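Local structure of KaiC-like domain-containing protein (Pyrococcus horikoshii, 3BS4) at residues A[120-131]-A[174-182]. The protein is of unknown function but carries a KaiC-like domain, consistent with a RecA-type fold, and holds a bound peptide in the crystal. Numbering follows the deposited sequence.
Sequences AKAVEDHKKVWM and HPAYKKYPR
The methyl of Ala176 is the bump at the middle of this contact. It fits a shallow hollow on helix 115-132 between Ala120, Val123 and Glu124, with its CB 3.5 Å from Ala120 O and 4.0 Å from Val123 CG1. In return, the CB of Ala120 sits squarely over one face of the His174 ring, 3.5 Å from its centroid, a CH-pi contact. Ala176 N donates to His174 ND1, an N-cap bond that fixes the ring's rotation. Glu124 stretches out, CG anti to its backbone N (chi1 -175°), and brings OE1 to the ring edge, 3.3 Å from His174 CE1. The carboxylate stands nearly perpendicular to that ring.

Farther toward the C-terminal end of the helix segment, Tyr180 lies against it, with Lys127 CB over one ring face and Met131 CB at the ring edge. A water joins Tyr180 OH to Lys128 NZ. The extended Lys127 passes Tyr180 CB and plugs into the turn, where NZ donates to Ala176 O (2.8 Å), to Pro181 O (2.9 Å) and to the backbone of the bound peptide. A methionine in its place would probably leave both carbonyls and the peptide without their shared donor. Beyond Tyr180, Met131 CE packs on Pro181 CD.

Tyr177 OH also bonds the peptide backbone. The contact packs helix 115-132 against helix 175-178, just before strand 184-190. His126 and Trp130 rest on Ala85 of strand 84-87, His126 also on Val87, while Lys127 and Trp130 touch Leu141 of strand 141-146.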
ATOM      1  N   ALA A 120     -10.053 -11.535  -3.938  1.00 16.51           N
ATOM      2  CA  ALA A 120     -11.090 -11.537  -2.902  1.00 17.95           C
ATOM      3  C   ALA A 120     -11.051 -12.848  -2.139  1.00 18.12           C
ATOM      4  O   ALA A 120     -11.198 -12.867  -0.925  1.00 18.82           O
ATOM      5  CB  ALA A 120     -12.465 -11.319  -3.531  1.00 18.25           C
ATOM      6  N   LYS A 121     -10.826 -13.938  -2.860  1.00 18.82           N
ATOM      7  CA  LYS A 121     -10.750 -15.256  -2.251  0.50 19.18           C
ATOM      8  C   LYS A 121      -9.548 -15.345  -1.311  1.00 19.20           C
ATOM      9  O   LYS A 121      -9.667 -15.853  -0.204  1.00 19.33           O
ATOM     10  CB  LYS A 121     -10.691 -16.332  -3.338  0.50 19.90           C
ATOM     11  CG  LYS A 121     -11.878 -16.273  -4.288  0.50 21.27           C
ATOM     12  CD  LYS A 121     -11.781 -17.328  -5.388  0.50 23.79           C
ATOM     13  CE  LYS A 121     -13.010 -17.316  -6.289  0.50 26.84           C
ATOM     14  NZ  LYS A 121     -14.251 -17.704  -5.581  0.50 27.20           N
ATOM     15  N   ALA A 122      -8.400 -14.825  -1.756  1.00 18.25           N
ATOM     16  CA  ALA A 122      -7.173 -14.829  -0.919  1.00 17.44           C
ATOM     17  C   ALA A 122      -7.391 -14.004   0.326  1.00 17.60           C
ATOM     18  O   ALA A 122      -7.044 -14.426   1.434  1.00 18.27           O
ATOM     19  CB  ALA A 122      -5.966 -14.275  -1.702  1.00 17.79           C
ATOM     20  N   VAL A 123      -7.969 -12.820   0.144  1.00 16.22           N
ATOM     21  CA  VAL A 123      -8.240 -11.945   1.266  1.00 16.06           C
ATOM     22  C   VAL A 123      -9.184 -12.628   2.259  1.00 17.27           C
ATOM     23  O   VAL A 123      -8.926 -12.608   3.468  1.00 17.69           O
ATOM     24  CB  VAL A 123      -8.770 -10.588   0.799  1.00 16.85           C
ATOM     25  CG1 VAL A 123      -9.247  -9.777   2.001  1.00 16.05           C
ATOM     26  CG2 VAL A 123      -7.657  -9.840   0.041  1.00 16.42           C
ATOM     27  N   GLU A 124     -10.267 -13.225   1.757  1.00 17.28           N
ATOM     28  CA  GLU A 124     -11.209 -13.924   2.636  1.00 19.38           C
ATOM     29  C   GLU A 124     -10.476 -14.995   3.435  1.00 19.58           C
ATOM     30  O   GLU A 124     -10.699 -15.147   4.650  1.00 20.21           O
ATOM     31  CB  GLU A 124     -12.353 -14.535   1.833  1.00 19.50           C
ATOM     32  CG  GLU A 124     -13.432 -15.174   2.711  1.00 20.63           C
ATOM     33  CD  GLU A 124     -14.654 -15.647   1.933  1.00 22.88           C
ATOM     34  OE1 GLU A 124     -14.601 -15.712   0.689  1.00 28.17           O
ATOM     35  OE2 GLU A 124     -15.667 -15.988   2.588  1.00 27.75           O
ATOM     36  N   ASP A 125      -9.595 -15.732   2.761  1.00 20.12           N
ATOM     37  CA  ASP A 125      -8.865 -16.807   3.420  1.00 21.72           C
ATOM     38  C   ASP A 125      -7.955 -16.287   4.547  1.00 22.02           C
ATOM     39  O   ASP A 125      -7.949 -16.864   5.654  1.00 21.32           O
ATOM     40  CB  ASP A 125      -8.160 -17.702   2.402  1.00 23.30           C
ATOM     41  CG  ASP A 125      -9.149 -18.662   1.689  1.00 27.88           C
ATOM     42  OD1 ASP A 125     -10.349 -18.711   2.076  1.00 34.49           O
ATOM     43  OD2 ASP A 125      -8.736 -19.361   0.742  1.00 35.95           O
ATOM     44  N   HIS A 126      -7.247 -15.175   4.301  1.00 21.12           N
ATOM     45  CA  HIS A 126      -6.420 -14.535   5.350  1.00 22.15           C
ATOM     46  C   HIS A 126      -7.277 -14.107   6.508  1.00 21.15           C
ATOM     47  O   HIS A 126      -6.888 -14.236   7.675  1.00 20.64           O
ATOM     48  CB  HIS A 126      -5.795 -13.201   4.913  1.00 23.83           C
ATOM     49  CG  HIS A 126      -4.986 -13.241   3.669  1.00 28.70           C
ATOM     50  ND1 HIS A 126      -4.413 -14.388   3.172  1.00 33.06           N
ATOM     51  CD2 HIS A 126      -4.618 -12.239   2.835  1.00 31.19           C
ATOM     52  CE1 HIS A 126      -3.739 -14.092   2.072  1.00 33.77           C
ATOM     53  NE2 HIS A 126      -3.847 -12.796   1.849  1.00 34.59           N
ATOM     54  N   LYS A 127      -8.415 -13.496   6.192  1.00 19.80           N
ATOM     55  CA  LYS A 127      -9.241 -12.906   7.232  1.00 18.84           C
ATOM     56  C   LYS A 127      -9.903 -14.007   8.050  1.00 19.80           C
ATOM     57  O   LYS A 127     -10.174 -13.818   9.227  1.00 19.82           O
ATOM     58  CB  LYS A 127     -10.311 -11.990   6.634  1.00 18.85           C
ATOM     59  CG  LYS A 127      -9.733 -10.697   6.082  1.00 17.74           C
ATOM     60  CD  LYS A 127     -10.827  -9.669   5.874  1.00 17.56           C
ATOM     61  CE  LYS A 127     -10.279  -8.380   5.228  1.00 18.04           C
ATOM     62  NZ  LYS A 127     -11.411  -7.437   4.991  1.00 20.51           N
ATOM     63  N   LYS A 128     -10.170 -15.153   7.422  1.00 19.33           N
ATOM     64  CA  LYS A 128     -10.740 -16.297   8.179  1.00 20.36           C
ATOM     65  C   LYS A 128      -9.731 -16.789   9.214  1.00 19.84           C
ATOM     66  O   LYS A 128     -10.109 -17.130  10.347  1.00 19.50           O
ATOM     67  CB  LYS A 128     -11.158 -17.429   7.238  1.00 20.49           C
ATOM     68  CG  LYS A 128     -11.965 -18.565   7.888  1.00 22.57           C
ATOM     69  CD  LYS A 128     -12.356 -19.617   6.834  1.00 24.71           C
ATOM     70  CE  LYS A 128     -13.357 -20.632   7.382  1.00 31.22           C
ATOM     71  NZ  LYS A 128     -14.520 -19.941   8.020  1.00 33.42           N
ATOM     72  N   VAL A 129      -8.455 -16.831   8.836  1.00 18.84           N
ATOM     73  CA  VAL A 129      -7.405 -17.214   9.790  1.00 19.75           C
ATOM     74  C   VAL A 129      -7.355 -16.204  10.943  1.00 19.20           C
ATOM     75  O   VAL A 129      -7.358 -16.585  12.122  1.00 19.45           O
ATOM     76  CB  VAL A 129      -6.003 -17.366   9.136  1.00 20.05           C
ATOM     77  CG1 VAL A 129      -4.950 -17.718  10.173  1.00 21.04           C
ATOM     78  CG2 VAL A 129      -6.026 -18.417   8.026  1.00 21.57           C
ATOM     79  N   TRP A 130      -7.291 -14.914  10.614  1.00 18.13           N
ATOM     80  CA  TRP A 130      -7.244 -13.891  11.653  1.00 18.24           C
ATOM     81  C   TRP A 130      -8.440 -13.978  12.571  1.00 18.17           C
ATOM     82  O   TRP A 130      -8.304 -13.820  13.797  1.00 18.91           O
ATOM     83  CB  TRP A 130      -7.184 -12.495  11.032  1.00 18.42           C
ATOM     84  CG  TRP A 130      -5.830 -12.154  10.463  1.00 18.58           C
ATOM     85  CD1 TRP A 130      -4.619 -12.536  10.949  1.00 19.92           C
ATOM     86  CD2 TRP A 130      -5.560 -11.305   9.338  1.00 19.73           C
ATOM     87  NE1 TRP A 130      -3.604 -11.995  10.190  1.00 19.54           N
ATOM     88  CE2 TRP A 130      -4.157 -11.233   9.193  1.00 18.39           C
ATOM     89  CE3 TRP A 130      -6.372 -10.605   8.438  1.00 18.29           C
ATOM     90  CZ2 TRP A 130      -3.542 -10.493   8.179  1.00 20.10           C
ATOM     91  CZ3 TRP A 130      -5.759  -9.873   7.425  1.00 20.50           C
ATOM     92  CH2 TRP A 130      -4.361  -9.819   7.310  1.00 18.35           C
ATOM     93  N   MET A 131      -9.620 -14.198  11.994  1.00 17.29           N
ATOM     94  CA  MET A 131     -10.840 -14.252  12.812  1.00 17.62           C
ATOM     95  C   MET A 131     -10.834 -15.509  13.706  1.00 17.80           C
ATOM     96  O   MET A 131     -11.166 -15.431  14.905  1.00 18.23           O
ATOM     97  CB  MET A 131     -12.117 -14.192  11.956  1.00 18.54           C
ATOM     98  CG  MET A 131     -13.405 -14.093  12.799  1.00 20.30           C
ATOM     99  SD  MET A 131     -13.579 -12.608  13.852  1.00 21.84           S
ATOM    100  CE  MET A 131     -13.680 -11.400  12.547  1.00 25.91           C
ATOM    101  N   HIS A 174     -18.558  -8.793  -1.923  1.00 27.20           N
ATOM    102  CA  HIS A 174     -17.882 -10.030  -1.529  1.00 26.09           C
ATOM    103  C   HIS A 174     -17.767 -10.201  -0.007  1.00 25.39           C
ATOM    104  O   HIS A 174     -17.537  -9.223   0.712  1.00 25.00           O
ATOM    105  CB  HIS A 174     -16.489 -10.090  -2.164  1.00 25.79           C
ATOM    106  CG  HIS A 174     -15.924 -11.471  -2.217  1.00 24.16           C
ATOM    107  ND1 HIS A 174     -15.309 -12.062  -1.133  1.00 23.70           N
ATOM    108  CD2 HIS A 174     -15.899 -12.386  -3.211  1.00 24.49           C
ATOM    109  CE1 HIS A 174     -14.919 -13.279  -1.463  1.00 24.40           C
ATOM    110  NE2 HIS A 174     -15.270 -13.505  -2.718  1.00 24.77           N
ATOM    111  N   PRO A 175     -17.941 -11.452   0.490  1.00 24.87           N
ATOM    112  CA  PRO A 175     -17.807 -11.735   1.928  1.00 25.12           C
ATOM    113  C   PRO A 175     -16.506 -11.263   2.555  1.00 24.62           C
ATOM    114  O   PRO A 175     -16.499 -10.891   3.725  1.00 25.10           O
ATOM    115  CB  PRO A 175     -17.882 -13.268   2.004  1.00 25.01           C
ATOM    116  CG  PRO A 175     -18.587 -13.682   0.789  1.00 26.39           C
ATOM    117  CD  PRO A 175     -18.315 -12.656  -0.274  1.00 25.16           C
ATOM    118  N   ALA A 176     -15.420 -11.250   1.783  1.00 24.59           N
ATOM    119  CA  ALA A 176     -14.124 -10.783   2.298  1.00 24.93           C
ATOM    120  C   ALA A 176     -14.207  -9.374   2.876  1.00 25.41           C
ATOM    121  O   ALA A 176     -13.439  -9.010   3.761  1.00 24.40           O
ATOM    122  CB  ALA A 176     -13.047 -10.850   1.196  1.00 24.57           C
ATOM    123  N   TYR A 177     -15.143  -8.578   2.361  1.00 26.37           N
ATOM    124  CA  TYR A 177     -15.279  -7.184   2.772  1.00 27.98           C
ATOM    125  C   TYR A 177     -16.543  -6.894   3.550  1.00 29.36           C
ATOM    126  O   TYR A 177     -16.641  -5.858   4.213  1.00 30.12           O
ATOM    127  CB  TYR A 177     -15.200  -6.270   1.551  1.00 28.11           C
ATOM    128  CG  TYR A 177     -13.942  -6.541   0.813  1.00 27.06           C
ATOM    129  CD1 TYR A 177     -12.741  -6.016   1.281  1.00 27.96           C
ATOM    130  CD2 TYR A 177     -13.918  -7.395  -0.288  1.00 26.11           C
ATOM    131  CE1 TYR A 177     -11.569  -6.280   0.661  1.00 28.88           C
ATOM    132  CE2 TYR A 177     -12.714  -7.680  -0.930  1.00 28.12           C
ATOM    133  CZ  TYR A 177     -11.543  -7.105  -0.426  1.00 27.25           C
ATOM    134  OH  TYR A 177     -10.330  -7.332  -1.001  1.00 28.90           O
ATOM    135  N   LYS A 178     -17.499  -7.811   3.480  1.00 30.68           N
ATOM    136  CA  LYS A 178     -18.792  -7.582   4.120  1.00 32.03           C
ATOM    137  C   LYS A 178     -19.015  -8.414   5.381  1.00 31.98           C
ATOM    138  O   LYS A 178     -19.821  -8.039   6.228  1.00 33.19           O
ATOM    139  CB  LYS A 178     -19.934  -7.773   3.110  1.00 32.28           C
ATOM    140  CG  LYS A 178     -19.847  -6.837   1.905  1.00 34.13           C
ATOM    141  CD  LYS A 178     -20.338  -5.416   2.229  1.00 37.97           C
ATOM    142  CE  LYS A 178     -19.452  -4.371   1.555  1.00 40.17           C
ATOM    143  NZ  LYS A 178     -20.189  -3.125   1.147  1.00 41.93           N
ATOM    144  N   LYS A 179     -18.298  -9.530   5.509  1.00 31.73           N
ATOM    145  CA  LYS A 179     -18.485 -10.450   6.634  1.00 31.57           C
ATOM    146  C   LYS A 179     -17.307 -10.450   7.628  1.00 30.78           C
ATOM    147  O   LYS A 179     -17.327 -11.183   8.611  1.00 30.62           O
ATOM    148  CB  LYS A 179     -18.767 -11.874   6.119  1.00 32.68           C
ATOM    149  CG  LYS A 179     -20.156 -12.068   5.441  1.00 34.85           C
ATOM    150  CD  LYS A 179     -20.281 -11.277   4.131  1.00 37.77           C
ATOM    151  CE  LYS A 179     -21.333 -11.818   3.156  1.00 36.60           C
ATOM    152  NZ  LYS A 179     -21.281 -11.052   1.853  1.00 37.84           N
ATOM    153  N   TYR A 180     -16.299  -9.614   7.364  1.00 28.75           N
ATOM    154  CA  TYR A 180     -15.123  -9.466   8.232  1.00 28.03           C
ATOM    155  C   TYR A 180     -14.795  -7.987   8.371  1.00 26.94           C
ATOM    156  O   TYR A 180     -15.231  -7.202   7.529  1.00 26.39           O
ATOM    157  CB  TYR A 180     -13.910 -10.141   7.591  1.00 27.93           C
ATOM    158  CG  TYR A 180     -14.060 -11.619   7.410  1.00 28.96           C
ATOM    159  CD1 TYR A 180     -13.760 -12.488   8.459  1.00 28.39           C
ATOM    160  CD2 TYR A 180     -14.502 -12.158   6.203  1.00 27.97           C
ATOM    161  CE1 TYR A 180     -13.904 -13.858   8.320  1.00 29.89           C
ATOM    162  CE2 TYR A 180     -14.649 -13.537   6.052  1.00 29.93           C
ATOM    163  CZ  TYR A 180     -14.342 -14.378   7.123  1.00 29.76           C
ATOM    164  OH  TYR A 180     -14.462 -15.743   7.005  1.00 31.73           O
ATOM    165  N   PRO A 181     -13.993  -7.614   9.398  1.00 26.41           N
ATOM    166  CA  PRO A 181     -13.552  -6.234   9.541  1.00 25.71           C
ATOM    167  C   PRO A 181     -12.839  -5.761   8.282  1.00 25.95           C
ATOM    168  O   PRO A 181     -12.163  -6.545   7.619  1.00 25.56           O
ATOM    169  CB  PRO A 181     -12.568  -6.300  10.705  1.00 25.92           C
ATOM    170  CG  PRO A 181     -13.078  -7.456  11.524  1.00 26.11           C
ATOM    171  CD  PRO A 181     -13.461  -8.453  10.490  1.00 26.25           C
ATOM    172  N   ARG A 182     -13.032  -4.492   7.951  1.00 26.13           N
ATOM    173  CA  ARG A 182     -12.376  -3.889   6.800  1.00 26.22           C
ATOM    174  C   ARG A 182     -11.080  -3.215   7.250  1.00 24.56           C
ATOM    175  O   ARG A 182     -10.869  -2.941   8.444  1.00 25.43           O
ATOM    176  CB  ARG A 182     -13.312  -2.875   6.122  1.00 26.60           C
ATOM    177  CG  ARG A 182     -14.334  -3.489   5.142  1.00 29.88           C
ATOM    178  CD  ARG A 182     -15.167  -2.381   4.463  1.00 30.46           C
ATOM    179  NE  ARG A 182     -16.012  -2.822   3.344  1.00 39.00           N
ATOM    180  CZ  ARG A 182     -15.688  -2.700   2.053  1.00 41.85           C
ATOM    181  NH1 ARG A 182     -14.518  -2.171   1.693  1.00 44.15           N
ATOM    182  NH2 ARG A 182     -16.531  -3.117   1.105  1.00 43.65           N
TER
HETATM  183  O   HOH W   1     -15.115 -17.423   9.176  1.00 40.72           O